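Local coordinates for Alpha/beta hydrolase fold protein (Chitinophaga pinensis, PDB 4PW0), which is of unconfirmed function but, from its alpha/beta hydrolase fold, is probably a hydrolase whose substrate is not identified, at residues P15-E20 with Y26-L31; I68-G73 with D190-A195; I131-A136 with G263-Y268; A151-M154 with E160-L163; I253-P258 with V273-Y278. All coordinates share one frame; numbering follows the deposited sequence.

Contact 1 (P15-E20 with Y26-L31)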
# COMPACT_ATOMS: atom_id res chain seq x y z
N PRO A 15 6.13 19.14 -25.78
CA PRO A 15 6.96 18.86 -26.91
C PRO A 15 8.13 18.00 -26.51
O PRO A 15 8.62 18.12 -25.36
CB PRO A 15 7.46 20.24 -27.35
CG PRO A 15 7.35 21.07 -26.15
CD PRO A 15 6.13 20.55 -25.41
N THR A 16 8.60 17.19 -27.45
CA THR A 16 9.85 16.50 -27.26
C THR A 16 10.98 17.53 -27.38
O THR A 16 11.09 18.26 -28.36
CB THR A 16 9.96 15.33 -28.23
OG1 THR A 16 8.79 14.49 -28.10
CG2 THR A 16 11.23 14.54 -27.96
N GLN A 17 11.78 17.61 -26.33
CA GLN A 17 12.93 18.50 -26.23
C GLN A 17 14.21 17.69 -26.31
O GLN A 17 14.21 16.46 -26.14
CB GLN A 17 12.88 19.31 -24.96
CG GLN A 17 11.64 20.17 -24.85
CD GLN A 17 11.64 21.08 -23.63
OE1 GLN A 17 10.86 20.89 -22.68
NE2 GLN A 17 12.53 22.04 -23.64
N TYR A 18 15.30 18.37 -26.62
CA TYR A 18 16.56 17.71 -26.83
C TYR A 18 17.63 18.51 -26.14
O TYR A 18 17.61 19.77 -26.13
CB TYR A 18 16.90 17.55 -28.33
CG TYR A 18 15.83 16.89 -29.14
CD1 TYR A 18 15.71 15.49 -29.20
CD2 TYR A 18 14.86 17.65 -29.75
CE1 TYR A 18 14.67 14.92 -29.90
CE2 TYR A 18 13.82 17.09 -30.45
CZ TYR A 18 13.73 15.72 -30.53
OH TYR A 18 12.67 15.17 -31.22
N ILE A 19 18.58 17.79 -25.55
CA ILE A 19 19.75 18.41 -24.92
C ILE A 19 21.00 17.61 -25.23
O ILE A 19 21.01 16.37 -25.12
CB ILE A 19 19.59 18.66 -23.41
CG1 ILE A 19 20.79 19.45 -22.86
CG2 ILE A 19 19.41 17.35 -22.62
CD1 ILE A 19 20.55 20.00 -21.47
N GLU A 20 22.05 18.32 -25.68
CA GLU A 20 23.30 17.69 -26.06
C GLU A 20 24.22 17.70 -24.85
O GLU A 20 24.44 18.76 -24.22
CB GLU A 20 23.93 18.45 -27.24
CG GLU A 20 23.01 18.62 -28.46
CD GLU A 20 23.11 17.47 -29.46
OE1 GLU A 20 24.13 16.75 -29.44
OE2 GLU A 20 22.19 17.30 -30.29
N TYR A 26 20.07 13.77 -25.82
CA TYR A 26 18.99 13.17 -25.00
C TYR A 26 17.66 13.82 -25.33
O TYR A 26 17.54 15.05 -25.28
CB TYR A 26 19.29 13.32 -23.52
CG TYR A 26 20.44 12.47 -23.03
CD1 TYR A 26 20.24 11.17 -22.57
CD2 TYR A 26 21.72 12.98 -22.99
CE1 TYR A 26 21.28 10.41 -22.12
CE2 TYR A 26 22.79 12.21 -22.52
CZ TYR A 26 22.56 10.92 -22.07
OH TYR A 26 23.59 10.10 -21.64
N ALA A 27 16.68 12.97 -25.64
CA ALA A 27 15.31 13.38 -25.86
C ALA A 27 14.52 13.28 -24.53
O ALA A 27 14.64 12.29 -23.79
CB ALA A 27 14.65 12.51 -26.92
N TYR A 28 13.70 14.29 -24.26
CA TYR A 28 12.95 14.33 -23.03
C TYR A 28 11.72 15.19 -23.17
O TYR A 28 11.57 15.95 -24.15
CB TYR A 28 13.82 14.81 -21.87
CG TYR A 28 14.17 16.29 -21.93
CD1 TYR A 28 15.21 16.74 -22.72
CD2 TYR A 28 13.46 17.22 -21.18
CE1 TYR A 28 15.55 18.10 -22.74
CE2 TYR A 28 13.76 18.57 -21.23
CZ TYR A 28 14.83 18.98 -22.00
OH TYR A 28 15.11 20.34 -22.02
N ARG A 29 10.85 15.06 -22.20
CA ARG A 29 9.69 15.94 -22.03
C ARG A 29 9.55 16.38 -20.60
O ARG A 29 9.90 15.66 -19.66
CB ARG A 29 8.40 15.29 -22.56
CG ARG A 29 8.47 14.74 -23.95
CD ARG A 29 7.16 14.21 -24.46
NE ARG A 29 7.30 13.50 -25.70
CZ ARG A 29 6.64 12.41 -26.06
NH1 ARG A 29 5.77 11.84 -25.23
NH2 ARG A 29 6.90 11.86 -27.22
N SER A 30 9.05 17.59 -20.42
CA SER A 30 8.81 18.16 -19.12
C SER A 30 7.32 18.47 -19.01
O SER A 30 6.75 19.18 -19.86
CB SER A 30 9.65 19.41 -18.87
OG SER A 30 9.48 19.90 -17.57
N LEU A 31 6.68 17.85 -18.03
CA LEU A 31 5.27 18.02 -17.79
C LEU A 31 5.02 18.79 -16.54
O LEU A 31 5.80 18.77 -15.58
CB LEU A 31 4.55 16.67 -17.68
CG LEU A 31 4.30 15.90 -18.96
CD1 LEU A 31 5.53 15.54 -19.74
CD2 LEU A 31 3.49 14.64 -18.64
O HOH W 1 8.59 19.18 -22.87
O HOH W 2 16.71 21.37 -24.09
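The aromatic ring of Y28 turns across to Q17, whose CB sits over one ring face 3.8 Å from the Y28 ring centroid, a CH-pi contact. Y28 reaches this place because its CG lies between the backbone N and carbonyl carbon (chi1 72°), which swings the ring over the neighbouring strand. Along the ring, CG2 of I19 approaches Y28 CE1 to 3.9 Å and also touches CB of Y26. Behind Y28, A27 turns to the other face of the sheet, where its CB meets Y18 CE1 at 3.8 Å. The backbones form an antiparallel ladder: Q17 with Y28 and I19 with Y26 are hydrogen-bonded pairs, Y18 with A27 a non-hydrogen-bonded one, and Q17 N to Y28 O is 2.7 Å. This is the N-terminal beta hairpin, strands 17-21 and 24-31, at the edge of the alpha/beta hydrolase sheet. Where the ladder ends, R29 NE donates to T16 OG1 at 3.0 Å and 161°, with the hydroxyl near the guanidinium plane; R29 NH2 also forms a salt bridge with D50. A bridging water joins P15 O, Q17 OE1 and S30 N, and a second links Y18 O to Y28 OH. Shortening Y28 to an alanine would probably strip Q17 CB and I19 CG2 of their aromatic partner and leave the second water without its hydroxyl. Farther out, F95 of helix 85-98 meets the rings of both Y26 and Y28.

Contact 2 (I68-G73 with D190-A195); sequences IFDNKG and DRDQDA
D70 and D192 face each other with their carboxylates, each reaching out from its own segment, and the flat groups are turned 31° apart. The carboxylate pair is the heart of the meeting: D70 OD2 stands 2.4 Å from D192 OD2, a separation so short that one of the two acids probably holds a proton. The other cross distances are longer, with D70 OD1 at 3.2 Å from D192 OD2. On the D192 side, CG is anti to the backbone N (chi1 -159°), which extends the carboxylate toward D70. Backbone amides probably help to offset the concentration of negative charge, since D192 OD1 accepts from L76 N and D192 OD2 from L49 N. D50 OD2 accepts from D192 N, which ties the same residue to the loop after strand 39-42. D70 O accepts from S77 OG, a further link of this loop to the chain that follows it.

In fold terms, D70 lies at the C-terminal end of strand 66-69 of the central sheet, where the chain leads on to helix 85-98, whereas 190-195 belongs to the loop between helices 171-184 and 197-212. Those helices lie in the insertion between strands 127-133 and 226-231, the place where many alpha/beta hydrolases carry their cap.

Among the purely backbone contacts, G73 O comes to 3.6 Å from A195 O, and A195 is hydrogen-bonded through its backbone to G75. G73 has a positive phi (83°), a conformation that glycine adopts readily.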
# COMPACT_ATOMS: atom_id res chain seq x y z
N ILE A 68 10.20 13.03 -18.10
CA ILE A 68 10.36 11.73 -18.76
C ILE A 68 11.44 11.87 -19.79
O ILE A 68 11.56 12.94 -20.45
CB ILE A 68 9.04 11.18 -19.35
CG1 ILE A 68 8.31 12.20 -20.26
CG2 ILE A 68 8.11 10.69 -18.22
CD1 ILE A 68 7.16 11.62 -21.04
N PHE A 69 12.27 10.86 -19.94
CA PHE A 69 13.39 10.92 -20.87
C PHE A 69 13.72 9.60 -21.48
O PHE A 69 13.46 8.54 -20.89
CB PHE A 69 14.64 11.54 -20.20
CG PHE A 69 15.38 10.60 -19.27
CD1 PHE A 69 14.87 10.30 -18.00
CD2 PHE A 69 16.56 10.05 -19.65
CE1 PHE A 69 15.55 9.42 -17.17
CE2 PHE A 69 17.26 9.18 -18.83
CZ PHE A 69 16.75 8.86 -17.57
N ASP A 70 14.38 9.64 -22.64
CA ASP A 70 14.98 8.48 -23.24
C ASP A 70 16.44 8.43 -22.83
O ASP A 70 17.22 9.38 -23.09
CB ASP A 70 14.88 8.46 -24.73
CG ASP A 70 13.51 8.16 -25.29
OD1 ASP A 70 12.76 7.36 -24.68
OD2 ASP A 70 13.17 8.74 -26.39
N ASN A 71 16.85 7.37 -22.16
CA ASN A 71 18.25 7.19 -21.82
C ASN A 71 19.06 6.98 -23.14
O ASN A 71 18.50 6.80 -24.21
CB ASN A 71 18.38 6.07 -20.80
CG ASN A 71 19.57 6.25 -19.85
OD1 ASN A 71 20.62 6.82 -20.22
ND2 ASN A 71 19.40 5.80 -18.60
N LYS A 72 20.40 6.95 -23.03
CA LYS A 72 21.29 6.95 -24.17
C LYS A 72 20.93 5.80 -25.11
O LYS A 72 20.73 4.65 -24.70
CB LYS A 72 22.72 6.79 -23.67
CG LYS A 72 23.75 6.80 -24.80
CD LYS A 72 25.18 6.61 -24.28
CE LYS A 72 25.68 7.83 -23.56
NZ LYS A 72 27.11 7.58 -23.14
N GLY A 73 20.77 6.14 -26.39
CA GLY A 73 20.47 5.19 -27.43
C GLY A 73 19.02 4.78 -27.61
O GLY A 73 18.69 4.10 -28.56
N ASP A 190 3.98 14.23 -32.64
CA ASP A 190 5.38 14.36 -32.15
C ASP A 190 5.70 13.18 -31.24
O ASP A 190 6.14 13.34 -30.11
CB ASP A 190 5.53 15.71 -31.41
CG ASP A 190 6.97 16.07 -30.97
OD1 ASP A 190 7.94 15.62 -31.61
OD2 ASP A 190 7.10 16.91 -29.97
N ARG A 191 5.41 12.00 -31.75
CA ARG A 191 5.65 10.74 -31.02
C ARG A 191 7.13 10.39 -31.08
O ARG A 191 7.86 10.86 -31.95
CB ARG A 191 4.74 9.62 -31.57
CG ARG A 191 3.29 9.61 -31.01
CD ARG A 191 2.44 8.35 -31.32
NE ARG A 191 2.56 7.21 -30.36
CZ ARG A 191 1.70 6.86 -29.38
NH1 ARG A 191 0.53 7.43 -29.21
NH2 ARG A 191 1.97 5.80 -28.58
N ASP A 192 7.56 9.58 -30.08
CA ASP A 192 8.93 9.10 -30.05
C ASP A 192 9.12 8.01 -31.11
O ASP A 192 8.13 7.47 -31.66
CB ASP A 192 9.20 8.58 -28.64
CG ASP A 192 10.64 8.52 -28.27
OD1 ASP A 192 11.54 8.73 -29.13
OD2 ASP A 192 10.86 8.28 -27.04
N GLN A 193 10.37 7.75 -31.46
CA GLN A 193 10.75 6.57 -32.20
C GLN A 193 10.63 5.34 -31.29
O GLN A 193 10.58 5.46 -30.09
CB GLN A 193 12.19 6.68 -32.68
CG GLN A 193 12.44 7.71 -33.76
CD GLN A 193 13.90 7.75 -34.21
OE1 GLN A 193 14.79 7.08 -33.64
NE2 GLN A 193 14.16 8.52 -35.24
N ASP A 194 10.61 4.16 -31.88
CA ASP A 194 10.67 2.92 -31.11
C ASP A 194 12.06 2.76 -30.52
O ASP A 194 13.00 3.49 -30.89
CB ASP A 194 10.31 1.72 -31.97
CG ASP A 194 8.88 1.77 -32.48
OD1 ASP A 194 7.93 2.06 -31.68
OD2 ASP A 194 8.74 1.48 -33.70
N ALA A 195 12.24 1.81 -29.60
CA ALA A 195 13.50 1.76 -28.83
C ALA A 195 14.78 1.62 -29.66
O ALA A 195 15.80 2.15 -29.28
CB ALA A 195 13.46 0.64 -27.82

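Contact 3 (I131-A136 with G263-Y268)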
# COMPACT_ATOMS: atom_id res chain seq x y z
N ILE A 131 10.45 6.09 -5.83
CA ILE A 131 9.34 5.17 -6.13
C ILE A 131 9.88 4.07 -7.03
O ILE A 131 10.51 4.37 -8.05
CB ILE A 131 8.18 5.89 -6.83
CG1 ILE A 131 7.70 7.06 -5.98
CG2 ILE A 131 7.06 4.91 -7.13
CD1 ILE A 131 7.11 8.19 -6.80
N ILE A 132 9.63 2.81 -6.66
CA ILE A 132 10.04 1.63 -7.41
C ILE A 132 8.77 0.88 -7.78
O ILE A 132 8.01 0.49 -6.89
CB ILE A 132 10.98 0.72 -6.61
CG1 ILE A 132 12.25 1.44 -6.24
CG2 ILE A 132 11.25 -0.57 -7.38
CD1 ILE A 132 13.13 0.70 -5.27
N VAL A 133 8.58 0.65 -9.07
CA VAL A 133 7.41 -0.09 -9.57
C VAL A 133 7.90 -1.30 -10.34
O VAL A 133 8.75 -1.17 -11.22
CB VAL A 133 6.52 0.76 -10.49
CG1 VAL A 133 5.30 -0.01 -10.92
CG2 VAL A 133 6.18 2.08 -9.82
N GLY A 134 7.36 -2.48 -10.03
CA GLY A 134 7.64 -3.63 -10.88
C GLY A 134 9.10 -3.99 -11.00
O GLY A 134 9.58 -4.24 -12.13
N ALA A 135 9.84 -4.04 -9.90
CA ALA A 135 11.26 -4.32 -9.96
C ALA A 135 11.70 -5.27 -8.86
O ALA A 135 10.89 -6.06 -8.35
CB ALA A 135 12.07 -3.03 -10.02
N ALA A 136 13.01 -5.28 -8.56
CA ALA A 136 13.59 -6.33 -7.71
C ALA A 136 14.99 -5.87 -7.36
O ALA A 136 15.59 -5.08 -8.10
CB ALA A 136 13.64 -7.68 -8.44
N GLY A 263 2.72 -5.05 -14.92
CA GLY A 263 2.20 -3.75 -15.20
C GLY A 263 1.19 -3.23 -14.20
O GLY A 263 0.24 -2.53 -14.56
N SER A 264 1.39 -3.53 -12.92
CA SER A 264 0.48 -3.15 -11.87
C SER A 264 -0.08 -1.72 -11.96
O SER A 264 -1.29 -1.49 -11.84
CB SER A 264 1.18 -3.34 -10.49
OG SER A 264 2.29 -2.49 -10.35
N PHE A 265 0.81 -0.74 -12.11
CA PHE A 265 0.36 0.65 -12.12
C PHE A 265 -0.42 1.03 -13.38
O PHE A 265 -1.21 1.96 -13.34
CB PHE A 265 1.46 1.66 -11.75
CG PHE A 265 2.55 1.94 -12.74
CD1 PHE A 265 2.83 1.19 -13.85
CD2 PHE A 265 3.36 3.06 -12.50
CE1 PHE A 265 3.87 1.51 -14.74
CE2 PHE A 265 4.39 3.36 -13.37
CZ PHE A 265 4.64 2.62 -14.48
N TYR A 266 -0.24 0.29 -14.48
CA TYR A 266 -1.11 0.44 -15.65
C TYR A 266 -2.48 -0.09 -15.37
O TYR A 266 -3.49 0.40 -15.90
CB TYR A 266 -0.56 -0.33 -16.81
CG TYR A 266 0.70 0.12 -17.49
CD1 TYR A 266 0.89 1.46 -17.83
CD2 TYR A 266 1.58 -0.80 -17.99
CE1 TYR A 266 1.98 1.83 -18.61
CE2 TYR A 266 2.68 -0.45 -18.74
CZ TYR A 266 2.87 0.90 -19.07
OH TYR A 266 3.96 1.23 -19.86
N GLN A 267 -2.56 -1.14 -14.54
CA GLN A 267 -3.85 -1.73 -14.21
C GLN A 267 -4.69 -0.83 -13.33
O GLN A 267 -5.92 -0.77 -13.49
CB GLN A 267 -3.67 -3.10 -13.58
CG GLN A 267 -5.01 -3.80 -13.34
CD GLN A 267 -4.85 -5.32 -13.23
OE1 GLN A 267 -3.99 -5.92 -13.85
NE2 GLN A 267 -5.70 -5.92 -12.43
N TYR A 268 -4.04 -0.11 -12.39
CA TYR A 268 -4.72 0.75 -11.44
C TYR A 268 -4.03 2.12 -11.38
O TYR A 268 -3.45 2.51 -10.38
CB TYR A 268 -4.73 0.13 -10.04
CG TYR A 268 -5.37 -1.25 -9.98
CD1 TYR A 268 -6.74 -1.42 -10.13
CD2 TYR A 268 -4.60 -2.37 -9.77
CE1 TYR A 268 -7.29 -2.70 -10.08
CE2 TYR A 268 -5.14 -3.65 -9.68
CZ TYR A 268 -6.50 -3.82 -9.82
OH TYR A 268 -7.09 -5.08 -9.76
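V133 and F265 have the closest CA atoms of the two segments, 7.5 Å apart. V133 is the last residue of its strand, and G134 then turns the chain with positive phi (59°). Across the contact, 264-267 is a single short helical turn with G263 at the N-cap position; Q267 N bonds G263 O at 3.1 Å. Between these backbones V133 presents CG1, anti to its own N (chi1 -177°), over one face of the F265 ring. The methyl lies 3.9 Å from the ring centroid and only 14° off the ring normal, a CH-pi contact, while its nearest ring atom is F265 CG at 3.8 Å. V133 CG2 lies above the same face, past the CD2-CE2 rim, 4.0 Å from F265 CD2. S264 OG closes in on V133 CG1 to 3.9 Å, so the methyl touches both a ring and a hydroxyl. All three residues are buried. Around them, the F265 ring meets F109 and packs edge-to-face with F272 of helix 269-282, which also touches V133. The strand itself pairs with strand 104-109 through G108, part of a probable nucleophile elbow, and the helical turn begins just after H262 of a probable Ser-His-Asp triad, with G263 between.

Contact 4 (A151-M154 with E160-L163); sequences ARAM and ERFL
R161 extends from helix 158-166 with CG anti to its backbone N (chi1 -169°), and its chain then bends at chi3 (-81°), so that NE and NH2 both face the C-terminal part of helix 146-154. Two carbonyls receive them. R161 NE donates to A153 O at 3.2 Å, meeting it from well above the carbonyl plane, with the oxygen also well out of the guanidinium plane. NH2 donates to M154 O at 3.0 Å and 149°, a straighter bond than the first, with that oxygen near the plane at the guanidinium edge and the donor tilted from the carbonyl plane. Aliphatic contact is added by R161 CG, 4.1 Å from A153 CB. The same CG lies 3.5 Å from A153 O, so that the methylene chain runs beside the carbonyl before the charged end is reached. M154, a selenomethionine in this crystal, contributes mainly its backbone, for its side chain comes no nearer than 4.5 Å, from CG to R161 NH2. The two helices belong to the same insertion of the alpha/beta hydrolase fold, joined by a short connection in which L156 O takes a weak bond from R161 NE.

Next to R161 in the same helix, E160 forms a salt bridge with R174 of helix 171-184. R161 is modelled in two conformers and touches a crystal neighbour, so the pose may owe something to the lattice. Carbonyls at the C-terminal end of a helix carry partial negative charge; in this conformer two hydrogen bonds link the helices, and the guanidinium charge probably adds to them.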
# COMPACT_ATOMS: atom_id res chain seq x y z
N ALA A 151 11.96 -14.76 -24.87
CA ALA A 151 11.82 -15.72 -26.00
C ALA A 151 10.36 -16.18 -26.13
O ALA A 151 9.87 -16.34 -27.24
CB ALA A 151 12.75 -16.89 -25.83
N ARG A 152 9.62 -16.35 -25.02
CA ARG A 152 8.20 -16.71 -25.06
C ARG A 152 7.35 -15.53 -25.56
O ARG A 152 6.46 -15.68 -26.41
CB ARG A 152 7.69 -17.16 -23.68
CG ARG A 152 8.24 -18.45 -23.14
CD ARG A 152 7.81 -18.62 -21.67
NE ARG A 152 6.36 -18.73 -21.44
CZ ARG A 152 5.75 -18.46 -20.26
NH1 ARG A 152 6.42 -18.00 -19.19
NH2 ARG A 152 4.43 -18.63 -20.17
N ALA A 153 7.64 -14.33 -25.05
CA ALA A 153 6.91 -13.15 -25.45
C ALA A 153 7.18 -12.85 -26.94
O ALA A 153 6.27 -12.33 -27.58
CB ALA A 153 7.33 -11.95 -24.61
N MSE A 154 8.37 -13.16 -27.44
CA MSE A 154 8.81 -12.86 -28.86
C MSE A 154 7.80 -13.48 -29.83
O MSE A 154 7.57 -12.92 -30.90
CB MSE A 154 10.26 -13.45 -29.00
CG MSE A 154 10.91 -13.20 -30.35
SE MSE A 154 12.70 -13.92 -30.37
CE MSE A 154 13.52 -12.76 -28.96
N GLU A 160 -1.17 -9.34 -27.64
CA GLU A 160 -0.89 -10.49 -26.78
C GLU A 160 0.47 -10.37 -26.11
O GLU A 160 0.55 -10.80 -24.90
CB GLU A 160 -0.97 -11.82 -27.55
CG GLU A 160 -2.41 -12.28 -27.78
CD GLU A 160 -3.16 -12.60 -26.49
OE1 GLU A 160 -2.61 -13.33 -25.66
OE2 GLU A 160 -4.27 -12.15 -26.32
N ARG A 161 1.46 -9.82 -26.76
CA ARG A 161 2.76 -9.62 -26.14
C ARG A 161 2.61 -8.67 -24.93
O ARG A 161 3.17 -8.92 -23.84
CB ARG A 161 3.78 -9.09 -27.15
CG ARG A 161 5.22 -9.10 -26.67
CD ARG A 161 6.20 -8.49 -27.67
NE ARG A 161 6.62 -9.40 -28.77
CZ ARG A 161 7.56 -9.08 -29.69
NH1 ARG A 161 8.29 -8.00 -29.56
NH2 ARG A 161 7.88 -9.93 -30.66
N PHE A 162 1.89 -7.56 -25.13
CA PHE A 162 1.64 -6.58 -24.08
C PHE A 162 0.89 -7.20 -22.89
O PHE A 162 1.31 -7.01 -21.73
CB PHE A 162 0.83 -5.44 -24.69
CG PHE A 162 0.61 -4.26 -23.76
CD1 PHE A 162 1.62 -3.35 -23.50
CD2 PHE A 162 -0.59 -4.06 -23.16
CE1 PHE A 162 1.41 -2.25 -22.68
CE2 PHE A 162 -0.82 -2.96 -22.36
CZ PHE A 162 0.17 -2.06 -22.10
N LEU A 163 -0.16 -7.98 -23.14
CA LEU A 163 -0.92 -8.59 -22.05
C LEU A 163 -0.08 -9.65 -21.36
O LEU A 163 -0.12 -9.77 -20.11
CB LEU A 163 -2.23 -9.17 -22.53
CG LEU A 163 -3.23 -8.14 -23.10
CD1 LEU A 163 -4.50 -8.84 -23.53
CD2 LEU A 163 -3.58 -7.06 -22.11

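Contact 5 (I253-P258 with V273-Y278); sequences ILSLYP and VSQTEY
S255 of the strand and Q275 of the helix have CA atoms 8.7 Å apart, the closest between the segments. Across that distance the Q275 chain extends beyond CG and brings its amide to two hydroxyls. OE1 of Q275 accepts from S255 OG at 2.8 Å and from Y257 OH, likewise 2.8 Å away, and the two donors come from opposite faces of the amide plane. S255 and Y257 are two apart on the strand and turn to the same side of it. OE1 also lies at the edge of the Y257 ring, in its plane, with ring and amide 51° apart. A bound water completes the network: it donates to S255 OG at 2.6 Å and accepts from Q275 NE2 at 2.7 Å. S255 is deposited in two conformers, and the bonds described belong to one of them. A leucine in place of Q275 would probably leave both hydroxyls without their buried acceptor and the water without its amide donor. Beyond S255, strand 252-257 joins an antiparallel strand of the second subunit, so the sheet continues between the chains. Packing of the C-terminal helix 269-282 against the last strand of the central sheet, here through a glutamine, is a regular feature of the alpha/beta hydrolase fold.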
# COMPACT_ATOMS: atom_id res chain seq x y z
N ILE A 253 7.60 2.03 2.15
CA ILE A 253 6.19 1.64 2.17
C ILE A 253 5.97 0.67 0.99
O ILE A 253 6.46 0.91 -0.11
CB ILE A 253 5.27 2.87 1.98
CG1 ILE A 253 5.43 3.89 3.08
CG2 ILE A 253 3.83 2.45 1.78
CD1 ILE A 253 5.01 5.29 2.69
N LEU A 254 5.26 -0.43 1.23
CA LEU A 254 4.90 -1.34 0.15
C LEU A 254 3.42 -1.23 -0.15
O LEU A 254 2.60 -1.18 0.80
CB LEU A 254 5.15 -2.80 0.58
CG LEU A 254 4.88 -3.89 -0.43
CD1 LEU A 254 5.79 -3.79 -1.64
CD2 LEU A 254 5.01 -5.26 0.22
N SER A 255 3.06 -1.27 -1.42
CA SER A 255 1.67 -1.47 -1.88
C SER A 255 1.64 -2.62 -2.87
O SER A 255 2.40 -2.61 -3.85
CB SER A 255 1.18 -0.19 -2.62
OG SER A 255 0.83 0.91 -1.76
N LEU A 256 0.79 -3.61 -2.62
CA LEU A 256 0.53 -4.66 -3.59
C LEU A 256 -0.91 -4.57 -4.09
O LEU A 256 -1.86 -4.40 -3.30
CB LEU A 256 0.77 -6.06 -3.03
CG LEU A 256 2.14 -6.35 -2.46
CD1 LEU A 256 2.22 -7.79 -1.98
CD2 LEU A 256 3.22 -6.06 -3.48
N TYR A 257 -1.04 -4.67 -5.41
CA TYR A 257 -2.33 -4.49 -6.09
C TYR A 257 -2.94 -5.83 -6.55
O TYR A 257 -2.20 -6.70 -7.01
CB TYR A 257 -2.21 -3.53 -7.29
CG TYR A 257 -1.75 -2.12 -6.98
CD1 TYR A 257 -1.74 -1.59 -5.71
CD2 TYR A 257 -1.38 -1.27 -8.03
CE1 TYR A 257 -1.35 -0.27 -5.44
CE2 TYR A 257 -0.98 0.01 -7.78
CZ TYR A 257 -0.96 0.52 -6.53
OH TYR A 257 -0.55 1.83 -6.33
N PRO A 258 -4.25 -5.97 -6.43
CA PRO A 258 -4.86 -7.30 -6.63
C PRO A 258 -5.00 -7.72 -8.07
O PRO A 258 -5.25 -6.89 -8.98
CB PRO A 258 -6.25 -7.12 -6.01
CG PRO A 258 -6.54 -5.64 -6.11
CD PRO A 258 -5.19 -4.99 -5.86
N VAL A 273 -1.57 6.92 -8.71
CA VAL A 273 -1.40 8.38 -8.57
C VAL A 273 -1.78 8.83 -7.18
O VAL A 273 -1.07 9.62 -6.54
CB VAL A 273 -2.19 9.13 -9.64
CG1 VAL A 273 -2.24 10.61 -9.32
CG2 VAL A 273 -1.60 8.88 -11.01
N SER A 274 -2.92 8.34 -6.66
CA SER A 274 -3.36 8.75 -5.33
C SER A 274 -2.33 8.43 -4.25
O SER A 274 -1.97 9.26 -3.40
CB SER A 274 -4.67 8.11 -5.00
OG SER A 274 -5.07 8.46 -3.68
N GLN A 275 -1.81 7.22 -4.34
CA GLN A 275 -0.81 6.79 -3.35
C GLN A 275 0.50 7.55 -3.47
O GLN A 275 1.10 7.96 -2.44
CB GLN A 275 -0.57 5.30 -3.47
CG GLN A 275 -1.75 4.48 -3.07
CD GLN A 275 -1.43 3.02 -2.98
OE1 GLN A 275 -0.55 2.53 -3.64
NE2 GLN A 275 -2.24 2.30 -2.15
N THR A 276 0.97 7.71 -4.72
CA THR A 276 2.25 8.34 -5.02
C THR A 276 2.25 9.84 -4.72
O THR A 276 3.24 10.39 -4.21
CB THR A 276 2.64 8.10 -6.52
OG1 THR A 276 2.74 6.70 -6.74
CG2 THR A 276 3.99 8.70 -6.83
N GLU A 277 1.12 10.50 -5.02
CA GLU A 277 1.01 11.91 -4.74
C GLU A 277 1.12 12.16 -3.23
O GLU A 277 1.83 13.10 -2.80
CB GLU A 277 -0.31 12.42 -5.32
CG GLU A 277 -0.68 13.82 -5.02
CD GLU A 277 -1.97 14.09 -5.76
OE1 GLU A 277 -2.95 13.30 -5.58
OE2 GLU A 277 -1.98 15.02 -6.58
N TYR A 278 0.44 11.37 -2.40
CA TYR A 278 0.61 11.51 -0.99
C TYR A 278 2.05 11.28 -0.54
O TYR A 278 2.63 12.03 0.27
CB TYR A 278 -0.37 10.60 -0.18
CG TYR A 278 -0.20 10.79 1.29
CD1 TYR A 278 -0.88 11.83 1.96
CD2 TYR A 278 0.70 10.04 2.01
CE1 TYR A 278 -0.63 12.04 3.29
CE2 TYR A 278 0.97 10.29 3.35
CZ TYR A 278 0.27 11.31 3.98
OH TYR A 278 0.57 11.58 5.30
O HOH W 3 -1.52 -0.10 -1.10

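In the fold
From the N terminus, contact 1 closes a tight hairpin before contact 2 opens, and the two meet through strands 24-31 and 66-69, neighbours in the sheet. Contact 2 spans a long loop from strand 66-69 to the segment before helix 197-212, and contact 4, a local helix pair, lies within that span. Contact 3 opens inside it too, but closes later, so 2 and 3 cross. Contact 4 likewise falls within contact 3. Contact 5 closes the short span from the last strand, 252-257, to the C-terminal helix 269-282. Contacts 3 and 5 also cross; they touch where Y268 OH meets P258 O, joining the end of helix 264-267 to the end of strand 252-257.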